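Local coordinates for capsular polysaccharide biosynthesis protein (Burkholderia pseudomallei, PDB 4BQN) that binds coenzyme A and probably acts as an acetyltransferase in the biosynthesis of the capsular polysaccharide, at residues F63-V68 and F81-M86. The protein carries 1 engineered substitution. Residues are numbered along the deposited sequence; the frame is centred on the assembly and turned at random.
Sequences FLYQPV and FLRNSM. With COA (coenzyme A), chain C.
Two hydrogen bonds grip the hydroxyl of Tyr65, one with Asp173 OD2 and one with Lys176 NZ. Asp173 uses its other oxygen, OD1, for a salt bridge with Arg83 NE, so one carboxylate ties both side chains. Between themselves they only touch: Tyr65 OH sits over one face of the guanidinium, 3.2 Å from Arg83 NE at a poor bonding angle. The guanidinium lies nearly parallel to the phenol ring, 13° between the planes, and the extended Arg83 chain brings CD to 3.4 Å from Tyr65 CZ. With Arg83 and Lys176 nearby, Asp173 is probably ionised. Strand 62-65 is an inner strand of a four-stranded parallel sheet, and helix 79-83 belongs to the connection to its neighbour, strand 91-94, a beta-alpha-beta crossover. Past the C-terminal end of strand 62-65, Val68 CA lies 3.4 Å from COA O5A. Phe63, with CG anti to the backbone N (chi1 -175°), carries the apolar half. Its CD2 meets Arg83 CB at 3.9 Å and its CZ meets Leu82 CB at 4.0 Å. Met86, last in the type I turn from Arg83, sets SD 3.6 Å from Phe63 CB and 5.3 Å from the Phe63 ring centroid, 49° off its normal, an oblique Met-aromatic contact.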
# COMPACT_ATOMS: atom_id res chain seq x y z
N PHE A 63 -12.38 10.90 13.92
CA PHE A 63 -11.37 11.14 12.90
C PHE A 63 -10.58 9.85 12.81
O PHE A 63 -9.82 9.51 13.72
CB PHE A 63 -10.47 12.32 13.33
CG PHE A 63 -9.44 12.75 12.30
CD1 PHE A 63 -9.80 13.08 11.00
CD2 PHE A 63 -8.11 12.89 12.68
CE1 PHE A 63 -8.84 13.50 10.08
CE2 PHE A 63 -7.15 13.31 11.77
CZ PHE A 63 -7.51 13.62 10.47
N LEU A 64 -10.83 9.09 11.74
CA LEU A 64 -10.04 7.90 11.44
C LEU A 64 -8.93 8.36 10.52
O LEU A 64 -9.18 9.00 9.51
CB LEU A 64 -10.87 6.83 10.74
CG LEU A 64 -11.88 6.03 11.56
CD1 LEU A 64 -12.82 5.25 10.65
CD2 LEU A 64 -11.18 5.09 12.54
N TYR A 65 -7.69 8.05 10.88
CA TYR A 65 -6.60 8.58 10.08
C TYR A 65 -5.42 7.63 10.06
O TYR A 65 -5.23 6.82 10.98
CB TYR A 65 -6.15 9.95 10.64
CG TYR A 65 -5.47 9.85 11.98
CD1 TYR A 65 -6.21 9.78 13.16
CD2 TYR A 65 -4.08 9.74 12.06
CE1 TYR A 65 -5.59 9.62 14.39
CE2 TYR A 65 -3.45 9.58 13.28
CZ TYR A 65 -4.21 9.51 14.44
OH TYR A 65 -3.57 9.36 15.64
N GLN A 66 -4.61 7.74 9.02
CA GLN A 66 -3.35 7.03 8.98
C GLN A 66 -2.23 7.97 9.35
O GLN A 66 -2.31 9.18 9.08
CB GLN A 66 -3.12 6.46 7.58
CG GLN A 66 -4.21 5.47 7.19
CD GLN A 66 -3.98 4.83 5.84
OE1 GLN A 66 -3.84 5.52 4.83
NE2 GLN A 66 -3.97 3.50 5.80
N PRO A 67 -1.17 7.45 9.98
CA PRO A 67 -0.03 8.32 10.30
C PRO A 67 0.59 9.00 9.07
O PRO A 67 0.84 8.34 8.06
CB PRO A 67 0.97 7.34 10.93
CG PRO A 67 0.11 6.29 11.57
CD PRO A 67 -0.98 6.09 10.53
N VAL A 68 0.81 10.31 9.16
CA VAL A 68 1.47 11.07 8.09
C VAL A 68 2.43 12.04 8.74
O VAL A 68 2.02 12.92 9.50
CB VAL A 68 0.46 11.86 7.20
CG1 VAL A 68 1.21 12.63 6.11
CG2 VAL A 68 -0.58 10.94 6.57
N PHE A 81 -0.85 17.27 13.47
CA PHE A 81 -1.39 18.62 13.41
C PHE A 81 -2.89 18.58 13.15
O PHE A 81 -3.65 19.32 13.78
CB PHE A 81 -0.66 19.40 12.30
CG PHE A 81 -1.04 20.85 12.21
CD1 PHE A 81 -0.59 21.76 13.16
CD2 PHE A 81 -1.81 21.31 11.15
CE1 PHE A 81 -0.91 23.11 13.06
CE2 PHE A 81 -2.13 22.66 11.04
CZ PHE A 81 -1.69 23.55 12.00
N LEU A 82 -3.32 17.72 12.25
CA LEU A 82 -4.74 17.61 11.94
C LEU A 82 -5.55 17.11 13.13
O LEU A 82 -6.59 17.69 13.45
CB LEU A 82 -4.95 16.71 10.71
CG LEU A 82 -4.40 17.32 9.41
CD1 LEU A 82 -4.24 16.24 8.35
CD2 LEU A 82 -5.27 18.46 8.90
N ARG A 83 -5.10 16.05 13.79
CA ARG A 83 -5.88 15.51 14.89
C ARG A 83 -5.91 16.46 16.09
O ARG A 83 -6.85 16.42 16.90
CB ARG A 83 -5.46 14.10 15.29
CG ARG A 83 -4.09 13.97 15.93
CD ARG A 83 -3.70 12.50 15.92
NE ARG A 83 -2.32 12.22 16.30
CZ ARG A 83 -1.86 12.13 17.55
NH1 ARG A 83 -2.65 12.38 18.58
NH2 ARG A 83 -0.58 11.80 17.77
N ASN A 84 -4.93 17.35 16.20
CA ASN A 84 -4.92 18.37 17.24
C ASN A 84 -6.12 19.31 17.20
O ASN A 84 -6.47 19.91 18.22
CB ASN A 84 -3.62 19.17 17.19
CG ASN A 84 -3.47 20.12 18.36
OD1 ASN A 84 -3.40 19.69 19.50
ND2 ASN A 84 -3.42 21.41 18.06
N SER A 85 -6.75 19.43 16.03
CA SER A 85 -7.89 20.33 15.86
C SER A 85 -9.24 19.69 16.17
O SER A 85 -10.30 20.33 16.01
CB SER A 85 -7.88 20.94 14.46
OG SER A 85 -6.92 21.97 14.41
N MET A 86 -9.24 18.43 16.61
CA MET A 86 -10.47 17.75 17.03
C MET A 86 -11.13 18.46 18.22
O MET A 86 -10.44 19.00 19.08
CB MET A 86 -10.19 16.29 17.40
CG MET A 86 -10.00 15.39 16.18
SD MET A 86 -11.52 15.18 15.23
CE MET A 86 -12.42 14.02 16.26
N1A COA C . 7.60 -1.31 4.40
C2A COA C . 8.46 -0.66 3.58
N3A COA C . 8.28 0.62 3.20
C4A COA C . 7.22 1.31 3.67
C5A COA C . 6.25 0.67 4.56
C6A COA C . 6.50 -0.72 4.92
N6A COA C . 5.64 -1.37 5.73
N7A COA C . 5.30 1.58 4.87
C8A COA C . 5.64 2.72 4.23
N9A COA C . 6.76 2.54 3.50
C1B COA C . 7.49 3.53 2.70
C2B COA C . 6.64 4.57 2.00
O2B COA C . 6.20 4.09 0.73
C3B COA C . 7.64 5.71 1.90
O3B COA C . 8.54 5.38 0.83
P3B COA C . 9.58 6.45 0.21
O7A COA C . 10.16 5.72 -0.97
O8A COA C . 8.72 7.62 -0.18
O9A COA C . 10.57 6.76 1.30
C4B COA C . 8.40 5.62 3.22
O4B COA C . 8.26 4.27 3.66
C5B COA C . 7.89 6.57 4.30
O5B COA C . 6.51 6.32 4.48
P1A COA C . 5.84 6.18 5.91
O1A COA C . 4.42 5.76 5.68
O2A COA C . 6.68 5.32 6.81
O3A COA C . 5.88 7.63 6.57
P2A COA C . 5.32 9.09 6.17
O4A COA C . 6.51 9.98 5.92
O5A COA C . 4.38 9.47 7.27
O6A COA C . 4.53 8.92 4.79
CBP COA C . 2.88 8.33 3.16
CCP COA C . 3.16 8.50 4.65
CDP COA C . 1.44 7.87 2.94
CEP COA C . 3.02 9.69 2.50
CAP COA C . 3.90 7.30 2.59
OAP COA C . 3.60 6.00 3.09
C9P COA C . 4.05 7.21 1.08
O9P COA C . 4.79 7.99 0.49
N8P COA C . 3.41 6.23 0.44
C7P COA C . 3.55 6.02 -1.00
C6P COA C . 2.80 7.02 -1.87
C5P COA C . 1.33 6.90 -1.56
O5P COA C . 0.81 7.58 -0.69
N4P COA C . 0.68 6.02 -2.29
C3P COA C . -0.73 5.79 -2.11
C2P COA C . -0.97 4.33 -1.80
S1P COA C . -2.53 4.20 -1.02